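Local atomic coordinates of amine Dehydrogenase (Pseudomonas putida, PDB entry 1JMX), a protein that probably forms the beta-propeller subunit of a heme-containing dehydrogenase that oxidises amines and passes the electrons on to an acceptor. Residues Cys37-Lys42 and Val59-Tyr64; Gly65-Ile70 and Ala81-Val86; Cys75-His80 and Asp134-Lys139. All blocks are in the same frame, centred on the assembly; numbering follows the deposited sequence.

How the contacts relate
All three contacts gather on one blade of the propeller, the four-stranded sheet that contains strands 56-61, 66-71 and 76-82. Contact 2 is the buried one: two neighbouring strands of the blade joined by backbone bonds, with apolar groups on one face and an Asp-Asn pair on the other. Contacts 1 and 3 are partly buried and tie that sheet to loops reaching it from the rest of the propeller, contact 1 through two asparagines, a bridging water and a Met-Val touch, contact 3 mainly through backbone atoms and a leucine. Contacts 2 and 3 share strand 76-82, while the disulfide Cys37-Cys75 links contacts 1 and 3, and Tyr68 of contact 2 hydrogen-bonds to Asp41 of contact 1.

Contact 1 (Cys37-Lys42 and Val59-Tyr64); sequences CVMPDK and VLNNHY
Asn62 has its CG roughly anti to the backbone N (chi1 -151°), which swings the amide across toward Asp41 and Lys42, while Lys42 keeps its CG anti to the carbonyl carbon and bends at chi2, so that the chain runs alongside His63. The result is a two-way grip between Asn62 and Lys42. The backbone N of Lys42 donates to Asn62 OD1 at 3.1 Å (147° at the hydrogen), and Asn62 N donates to Lys42 O at 2.7 Å, with a more bent angle of 133°. In both bonds the donor stands above the carbonyl plane. OD1 also lies 3.3 Å from Asp41 CB, and Asn62 ND2 is bonded to Asp66, so the amide is fixed at both ends. An alanine here would remove the acceptor for Lys42 N and the donor to Asp66, and would probably leave the turn held to segment 37-42 less firmly, by the Asn62 N to Lys42 O bond. Lys42 CB comes to 3.6 Å from His63 NE2, the two side chains lying side by side.

Deeper in, Met39 and Val59 meet tip to tip, SD to CG2 at 4.1 Å, and the methyl CE crosses to 3.5 Å from Asn61 ND2. A water joins Pro40 O, to which it donates at 2.7 Å, with Asn61 ND2. The Asn61 amide is satisfied further by Gly44 N and Asn21, and Asp41 OD2 is bonded to Tyr68. Asn62, His63 and Tyr64 all take left-handed backbone conformations, carrying the chain out of strand 56-61 toward strand 66-71. This is the blade-to-blade connection of a beta-propeller: segment 37-42, leaving outer strand 32-38 of one blade, is pinned to the hairpin turn between strands 56-61 and 66-71 of the next.

Contact 2 (Gly65-Ile70 and Ala81-Val86); sequences GDIYGI and ANLSSV
Strands 66-71 and 76-82 run antiparallel, with Ile67 and Ala81 as a hydrogen-bonded pair, N to O at 2.9 Å in both directions and in the carbonyl planes, and Asp66 opposite Asn82 as a non-hydrogen-bonded pair. Beyond this, Leu83 N donates to Gly65 O at 3.1 Å, coming from above the carbonyl plane.

On the polar face, Asn82 has CG anti to its backbone N (chi1 170°), which sends ND2 to Asp66 OD1 at 3.0 Å in a nearly straight bond (170°), although the place of OD1 is less sure. The carboxylate and amide planes cross at 42°, and OD2 accepts from Asn62 ND2 and from a water that also bridges, weakly, to Asn82 ND2. The amide works at its other end too: Asn82 OD1 accepts from Ser84 N at 2.9 Å, an Asx turn that bends the chain as the strand ends. A water bridges Gly65 O and Ser84 OG across the same end.

Ile67 and Ala81 point to the opposite, apolar face, where Leu83, just past the strand, adds CD2 at 4.1 Å from Ile67 CD1, the two side chains crossing obliquely. Ile67, Ala81 and Leu83 then pack on strands 105-115 and 126-131, the neighbouring blade. Gly65 and Asp66 both face Asn61, a classic beta bulge where strand 66-71 begins, and the whole is a beta hairpin forming the outer half of a propeller blade.

Contact 3 (Cys75-His80 and Asp134-Lys139); sequences CKNTFH and DGLEAK
The outermost strand of a propeller blade, 76-82, here takes on a loop of the next blade, the 134-139 connection between strands 126-131 and 142-145. The strand is bulged at this point, Thr78 and Phe79 both facing Gly69 in a classic beta bulge. His80 N donates to Gly135 O at 3.0 Å from above the carbonyl plane, and Phe79 CA makes a CA-H...O contact with the same oxygen. Ala138 N answers with a weak bond of 3.2 Å to His80 O, so the loop grips His80 on both of its backbone polar atoms. Gly135 has positive phi (66°), a conformation that favours glycine.

Leu136 starts away from the strand, yet its CG, anti to the carbonyl carbon, brings CD1 back to 3.3 Å from Asn77 O. Leu136 O sits near the plane of the His80 ring, at the edge, 3.5 Å from CD2. Ala138 CB, pointing toward the strand, comes obliquely to the Phe79 ring, 3.5 Å from CE1. Beyond the contact, the His80 ring stacks on Tyr68 of strand 66-71, and Cys75, in the same segment, is disulfide-bonded to Cys37 at the end of strand 32-38.

Contact 1 (Cys37-Lys42 and Val59-Tyr64)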
loop_
_atom_site.group_PDB
_atom_site.type_symbol
_atom_site.label_atom_id
_atom_site.label_comp_id
_atom_site.label_asym_id
_atom_site.label_seq_id
_atom_site.Cartn_x
_atom_site.Cartn_y
_atom_site.Cartn_z
ATOM N N CYS B 37 -19.308 25.859 13.978
ATOM C CA CYS B 37 -18.336 26.260 14.981
ATOM C C CYS B 37 -16.964 25.861 14.474
ATOM O O CYS B 37 -16.782 24.752 13.980
ATOM C CB CYS B 37 -18.569 25.528 16.315
ATOM S SG CYS B 37 -20.097 25.856 17.261
ATOM N N VAL B 38 -16.009 26.773 14.550
ATOM C CA VAL B 38 -14.654 26.439 14.151
ATOM C C VAL B 38 -14.013 25.829 15.401
ATOM O O VAL B 38 -14.178 26.339 16.515
ATOM C CB VAL B 38 -13.865 27.674 13.682
ATOM C CG1 VAL B 38 -12.447 27.287 13.320
ATOM C CG2 VAL B 38 -14.552 28.290 12.481
ATOM N N MET B 39 -13.363 24.687 15.218
ATOM C CA MET B 39 -12.720 23.995 16.314
ATOM C C MET B 39 -11.247 24.339 16.462
ATOM O O MET B 39 -10.572 24.710 15.500
ATOM C CB MET B 39 -12.940 22.491 16.194
ATOM C CG MET B 39 -14.382 22.105 16.420
ATOM S SD MET B 39 -14.566 20.360 16.643
ATOM C CE MET B 39 -14.092 19.775 15.005
ATOM N N PRO B 40 -10.741 24.260 17.699
ATOM C CA PRO B 40 -9.345 24.567 17.991
ATOM C C PRO B 40 -8.371 23.508 17.496
ATOM O O PRO B 40 -8.710 22.336 17.354
ATOM C CB PRO B 40 -9.343 24.663 19.510
ATOM C CG PRO B 40 -10.354 23.637 19.897
ATOM C CD PRO B 40 -11.466 23.885 18.929
ATOM N N ASP B 41 -7.149 23.953 17.250
ATOM C CA ASP B 41 -6.068 23.101 16.783
ATOM C C ASP B 41 -6.310 22.456 15.413
ATOM O O ASP B 41 -6.750 23.141 14.484
ATOM C CB ASP B 41 -5.689 22.098 17.878
ATOM C CG ASP B 41 -5.227 22.790 19.157
ATOM O OD1 ASP B 41 -4.687 23.916 19.069
ATOM O OD2 ASP B 41 -5.417 22.220 20.253
ATOM N N LYS B 42 -6.020 21.164 15.278
ATOM C CA LYS B 42 -6.190 20.480 14.000
ATOM C C LYS B 42 -7.231 19.363 14.060
ATOM O O LYS B 42 -7.534 18.850 15.129
ATOM C CB LYS B 42 -4.838 19.940 13.524
ATOM C CG LYS B 42 -3.772 21.021 13.327
ATOM C CD LYS B 42 -4.096 21.887 12.113
ATOM C CE LYS B 42 -3.241 23.157 12.034
ATOM N NZ LYS B 42 -1.790 22.905 11.740
ATOM N N VAL B 59 -15.142 16.184 21.605
ATOM C CA VAL B 59 -14.489 15.749 20.367
ATOM C C VAL B 59 -13.030 15.299 20.472
ATOM O O VAL B 59 -12.186 16.011 21.022
ATOM C CB VAL B 59 -14.547 16.899 19.309
ATOM C CG1 VAL B 59 -14.116 16.403 17.934
ATOM C CG2 VAL B 59 -15.945 17.502 19.246
ATOM N N LEU B 60 -12.743 14.115 19.931
ATOM C CA LEU B 60 -11.383 13.574 19.888
ATOM C C LEU B 60 -10.840 14.212 18.618
ATOM O O LEU B 60 -11.326 13.931 17.524
ATOM C CB LEU B 60 -11.404 12.053 19.715
ATOM C CG LEU B 60 -10.274 11.183 20.279
ATOM C CD1 LEU B 60 -10.085 9.985 19.362
ATOM C CD2 LEU B 60 -8.973 11.940 20.441
ATOM N N ASN B 61 -9.867 15.099 18.774
ATOM C CA ASN B 61 -9.298 15.806 17.642
ATOM C C ASN B 61 -7.786 15.942 17.759
ATOM O O ASN B 61 -7.147 15.241 18.542
ATOM C CB ASN B 61 -9.932 17.196 17.555
ATOM C CG ASN B 61 -10.426 17.531 16.161
ATOM O OD1 ASN B 61 -10.437 16.686 15.263
ATOM N ND2 ASN B 61 -10.841 18.770 15.978
ATOM N N ASN B 62 -7.230 16.834 16.945
ATOM C CA ASN B 62 -5.798 17.119 16.920
ATOM C C ASN B 62 -4.943 15.874 16.726
ATOM O O ASN B 62 -3.998 15.620 17.479
ATOM C CB ASN B 62 -5.380 17.860 18.187
ATOM C CG ASN B 62 -4.195 18.765 17.962
ATOM O OD1 ASN B 62 -4.075 19.395 16.914
ATOM N ND2 ASN B 62 -3.311 18.837 18.941
ATOM N N HIS B 63 -5.309 15.091 15.717
ATOM C CA HIS B 63 -4.604 13.865 15.366
ATOM C C HIS B 63 -4.600 12.799 16.454
ATOM O O HIS B 63 -3.549 12.255 16.804
ATOM C CB HIS B 63 -3.181 14.189 14.896
ATOM C CG HIS B 63 -3.133 15.201 13.796
ATOM N ND1 HIS B 63 -3.536 14.919 12.509
ATOM C CD2 HIS B 63 -2.784 16.507 13.800
ATOM C CE1 HIS B 63 -3.441 16.008 11.769
ATOM N NE2 HIS B 63 -2.987 16.986 12.529
ATOM N N TYR B 64 -5.792 12.512 16.979
ATOM C CA TYR B 64 -5.998 11.487 18.007
ATOM C C TYR B 64 -5.199 11.710 19.293
ATOM O O TYR B 64 -4.897 10.756 20.008
ATOM C CB TYR B 64 -5.659 10.100 17.437
ATOM C CG TYR B 64 -6.377 9.748 16.145
ATOM C CD1 TYR B 64 -6.036 10.364 14.939
ATOM C CD2 TYR B 64 -7.402 8.803 16.132
ATOM C CE1 TYR B 64 -6.697 10.056 13.761
ATOM C CE2 TYR B 64 -8.070 8.485 14.956
ATOM C CZ TYR B 64 -7.715 9.116 13.774
ATOM O OH TYR B 64 -8.395 8.820 12.613
HETATM O O HOH W 1 -10.609 20.656 18.398
#

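Contact 2 (Gly65-Ile70 and Ala81-Val86)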
loop_
_atom_site.group_PDB
_atom_site.type_symbol
_atom_site.label_atom_id
_atom_site.label_comp_id
_atom_site.label_asym_id
_atom_site.label_seq_id
_atom_site.Cartn_x
_atom_site.Cartn_y
_atom_site.Cartn_z
ATOM N N GLY B 65 -4.881 12.963 19.605
ATOM C CA GLY B 65 -4.099 13.235 20.796
ATOM C C GLY B 65 -4.689 14.172 21.832
ATOM O O GLY B 65 -4.026 14.462 22.827
ATOM N N ASP B 66 -5.918 14.640 21.612
ATOM C CA ASP B 66 -6.582 15.568 22.530
ATOM C C ASP B 66 -8.098 15.404 22.515
ATOM O O ASP B 66 -8.662 14.897 21.554
ATOM C CB ASP B 66 -6.287 17.021 22.132
ATOM C CG ASP B 66 -4.823 17.370 22.198
ATOM O OD1 ASP B 66 -4.395 17.913 23.232
ATOM O OD2 ASP B 66 -4.104 17.119 21.214
ATOM N N ILE B 67 -8.751 15.877 23.572
ATOM C CA ILE B 67 -10.206 15.837 23.691
ATOM C C ILE B 67 -10.677 17.254 24.044
ATOM O O ILE B 67 -10.154 17.867 24.963
ATOM C CB ILE B 67 -10.658 14.831 24.767
ATOM C CG1 ILE B 67 -10.162 13.432 24.405
ATOM C CG2 ILE B 67 -12.167 14.816 24.871
ATOM C CD1 ILE B 67 -10.429 12.404 25.459
ATOM N N TYR B 68 -11.610 17.795 23.262
ATOM C CA TYR B 68 -12.137 19.144 23.477
ATOM C C TYR B 68 -13.630 19.138 23.777
ATOM O O TYR B 68 -14.374 18.284 23.307
ATOM C CB TYR B 68 -11.902 20.020 22.243
ATOM C CG TYR B 68 -10.488 19.993 21.716
ATOM C CD1 TYR B 68 -10.034 18.926 20.940
ATOM C CD2 TYR B 68 -9.597 21.020 22.005
ATOM C CE1 TYR B 68 -8.728 18.879 20.469
ATOM C CE2 TYR B 68 -8.286 20.983 21.536
ATOM C CZ TYR B 68 -7.859 19.908 20.770
ATOM O OH TYR B 68 -6.565 19.852 20.315
ATOM N N GLY B 69 -14.059 20.091 24.587
ATOM C CA GLY B 69 -15.460 20.210 24.913
ATOM C C GLY B 69 -15.874 21.530 24.305
ATOM O O GLY B 69 -15.232 22.555 24.557
ATOM N N ILE B 70 -16.885 21.503 23.446
ATOM C CA ILE B 70 -17.365 22.717 22.799
ATOM C C ILE B 70 -18.833 22.931 23.152
ATOM O O ILE B 70 -19.641 22.014 23.032
ATOM C CB ILE B 70 -17.241 22.632 21.239
ATOM C CG1 ILE B 70 -15.790 22.380 20.808
ATOM C CG2 ILE B 70 -17.757 23.921 20.589
ATOM C CD1 ILE B 70 -14.912 23.608 20.850
ATOM N N ALA B 81 -8.423 18.368 27.214
ATOM C CA ALA B 81 -7.580 17.387 27.868
ATOM C C ALA B 81 -6.570 16.873 26.862
ATOM O O ALA B 81 -6.931 16.441 25.774
ATOM C CB ALA B 81 -8.423 16.239 28.401
ATOM N N ASN B 82 -5.297 17.007 27.191
ATOM C CA ASN B 82 -4.251 16.515 26.322
ATOM C C ASN B 82 -3.936 15.117 26.825
ATOM O O ASN B 82 -3.865 14.890 28.033
ATOM C CB ASN B 82 -3.019 17.418 26.389
ATOM C CG ASN B 82 -1.825 16.819 25.690
ATOM O OD1 ASN B 82 -0.881 16.384 26.331
ATOM N ND2 ASN B 82 -1.874 16.765 24.375
ATOM N N LEU B 83 -3.757 14.186 25.893
ATOM C CA LEU B 83 -3.480 12.800 26.230
ATOM C C LEU B 83 -2.001 12.445 26.403
ATOM O O LEU B 83 -1.650 11.274 26.528
ATOM C CB LEU B 83 -4.144 11.881 25.202
ATOM C CG LEU B 83 -5.638 12.132 24.975
ATOM C CD1 LEU B 83 -6.178 11.110 23.992
ATOM C CD2 LEU B 83 -6.413 12.072 26.290
ATOM N N SER B 84 -1.142 13.457 26.466
ATOM C CA SER B 84 0.295 13.236 26.641
ATOM C C SER B 84 0.812 13.934 27.890
ATOM O O SER B 84 1.723 14.759 27.807
ATOM C CB SER B 84 1.067 13.752 25.427
ATOM O OG SER B 84 0.656 13.091 24.259
ATOM N N SER B 85 0.251 13.589 29.045
ATOM C CA SER B 85 0.654 14.205 30.306
ATOM C C SER B 85 1.870 13.559 30.962
ATOM O O SER B 85 2.477 14.154 31.852
ATOM C CB SER B 85 -0.515 14.240 31.285
ATOM O OG SER B 85 -0.977 12.935 31.556
ATOM N N VAL B 86 2.208 12.340 30.553
ATOM C CA VAL B 86 3.375 11.654 31.103
ATOM C C VAL B 86 4.614 12.137 30.346
ATOM O O VAL B 86 4.653 12.083 29.115
ATOM C CB VAL B 86 3.238 10.118 30.991
ATOM C CG1 VAL B 86 4.493 9.425 31.503
ATOM C CG2 VAL B 86 2.022 9.656 31.766
HETATM O O HOH W 2 -1.476 13.553 22.924
HETATM O O HOH W 3 -1.108 16.194 21.726
#

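Contact 3 (Cys75-His80 and Asp134-Lys139)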
loop_
_atom_site.group_PDB
_atom_site.type_symbol
_atom_site.label_atom_id
_atom_site.label_comp_id
_atom_site.label_asym_id
_atom_site.label_seq_id
_atom_site.Cartn_x
_atom_site.Cartn_y
_atom_site.Cartn_z
ATOM N N CYS B 75 -20.411 28.058 20.740
ATOM C CA CYS B 75 -19.217 27.576 20.053
ATOM C C CYS B 75 -17.967 27.738 20.909
ATOM O O CYS B 75 -16.855 27.736 20.381
ATOM C CB CYS B 75 -18.996 28.294 18.718
ATOM S SG CYS B 75 -20.179 27.881 17.412
ATOM N N LYS B 76 -18.143 27.849 22.224
ATOM C CA LYS B 76 -17.008 28.032 23.124
ATOM C C LYS B 76 -16.301 26.753 23.565
ATOM O O LYS B 76 -16.935 25.781 23.959
ATOM C CB LYS B 76 -17.422 28.828 24.369
ATOM C CG LYS B 76 -16.225 29.334 25.170
ATOM C CD LYS B 76 -16.485 29.367 26.677
ATOM C CE LYS B 76 -17.440 30.486 27.081
ATOM N NZ LYS B 76 -17.705 30.475 28.560
ATOM N N ASN B 77 -14.973 26.782 23.512
ATOM C CA ASN B 77 -14.132 25.666 23.931
ATOM C C ASN B 77 -14.063 25.713 25.464
ATOM O O ASN B 77 -13.305 26.488 26.045
ATOM C CB ASN B 77 -12.737 25.818 23.316
ATOM C CG ASN B 77 -11.808 24.669 23.662
ATOM O OD1 ASN B 77 -12.238 23.620 24.149
ATOM N ND2 ASN B 77 -10.525 24.861 23.404
ATOM N N THR B 78 -14.892 24.895 26.102
ATOM C CA THR B 78 -14.994 24.843 27.558
ATOM C C THR B 78 -14.142 23.782 28.258
ATOM O O THR B 78 -13.969 23.819 29.480
ATOM C CB THR B 78 -16.458 24.612 27.984
ATOM O OG1 THR B 78 -16.921 23.373 27.432
ATOM C CG2 THR B 78 -17.347 25.751 27.501
ATOM N N PHE B 79 -13.635 22.822 27.498
ATOM C CA PHE B 79 -12.833 21.763 28.080
ATOM C C PHE B 79 -11.760 21.326 27.119
ATOM O O PHE B 79 -11.943 21.347 25.906
ATOM C CB PHE B 79 -13.719 20.569 28.432
ATOM C CG PHE B 79 -12.962 19.377 28.936
ATOM C CD1 PHE B 79 -12.560 19.303 30.262
ATOM C CD2 PHE B 79 -12.661 18.317 28.084
ATOM C CE1 PHE B 79 -11.876 18.196 30.740
ATOM C CE2 PHE B 79 -11.974 17.201 28.551
ATOM C CZ PHE B 79 -11.581 17.142 29.886
ATOM N N HIS B 80 -10.620 20.954 27.676
ATOM C CA HIS B 80 -9.516 20.479 26.877
ATOM C C HIS B 80 -8.618 19.582 27.706
ATOM O O HIS B 80 -8.129 19.971 28.766
ATOM C CB HIS B 80 -8.707 21.629 26.284
ATOM C CG HIS B 80 -7.444 21.177 25.622
ATOM N ND1 HIS B 80 -7.418 20.148 24.707
ATOM C CD2 HIS B 80 -6.155 21.548 25.805
ATOM C CE1 HIS B 80 -6.169 19.901 24.357
ATOM N NE2 HIS B 80 -5.382 20.737 25.009
ATOM N N ASP B 134 -12.327 20.781 35.192
ATOM C CA ASP B 134 -10.958 21.285 35.118
ATOM C C ASP B 134 -10.604 22.223 33.970
ATOM O O ASP B 134 -9.466 22.689 33.875
ATOM C CB ASP B 134 -9.964 20.131 35.219
ATOM C CG ASP B 134 -9.931 19.519 36.611
ATOM O OD1 ASP B 134 -9.244 18.495 36.805
ATOM O OD2 ASP B 134 -10.601 20.068 37.519
ATOM N N GLY B 135 -11.572 22.493 33.099
ATOM C CA GLY B 135 -11.360 23.416 31.993
ATOM C C GLY B 135 -10.376 23.083 30.880
ATOM O O GLY B 135 -10.225 21.929 30.472
ATOM N N LEU B 136 -9.687 24.119 30.408
ATOM C CA LEU B 136 -8.741 24.001 29.306
ATOM C C LEU B 136 -7.355 23.465 29.618
ATOM O O LEU B 136 -6.502 23.434 28.728
ATOM C CB LEU B 136 -8.613 25.334 28.561
ATOM C CG LEU B 136 -9.835 25.948 27.861
ATOM C CD1 LEU B 136 -10.629 24.878 27.131
ATOM C CD2 LEU B 136 -10.724 26.643 28.869
ATOM N N GLU B 137 -7.122 23.031 30.855
ATOM C CA GLU B 137 -5.809 22.496 31.228
ATOM C C GLU B 137 -5.964 21.217 32.044
ATOM O O GLU B 137 -5.116 20.895 32.881
ATOM C CB GLU B 137 -5.022 23.527 32.046
ATOM C CG GLU B 137 -5.045 24.970 31.496
ATOM C CD GLU B 137 -3.897 25.311 30.536
ATOM O OE1 GLU B 137 -3.125 24.401 30.140
ATOM O OE2 GLU B 137 -3.767 26.513 30.179
ATOM N N ALA B 138 -7.037 20.477 31.765
ATOM C CA ALA B 138 -7.354 19.232 32.464
ATOM C C ALA B 138 -6.260 18.173 32.415
ATOM O O ALA B 138 -5.648 17.929 31.377
ATOM C CB ALA B 138 -8.660 18.658 31.942
ATOM N N LYS B 139 -6.026 17.542 33.559
ATOM C CA LYS B 139 -5.012 16.504 33.679
ATOM C C LYS B 139 -5.604 15.288 34.375
ATOM O O LYS B 139 -6.637 15.397 35.029
ATOM C CB LYS B 139 -3.789 17.052 34.424
ATOM C CG LYS B 139 -2.857 17.867 33.517
ATOM C CD LYS B 139 -1.789 18.601 34.296
ATOM C CE LYS B 139 -0.769 19.231 33.352
ATOM N NZ LYS B 139 0.143 18.227 32.695
HETATM O O HOH W 4 -4.842 19.272 29.165
#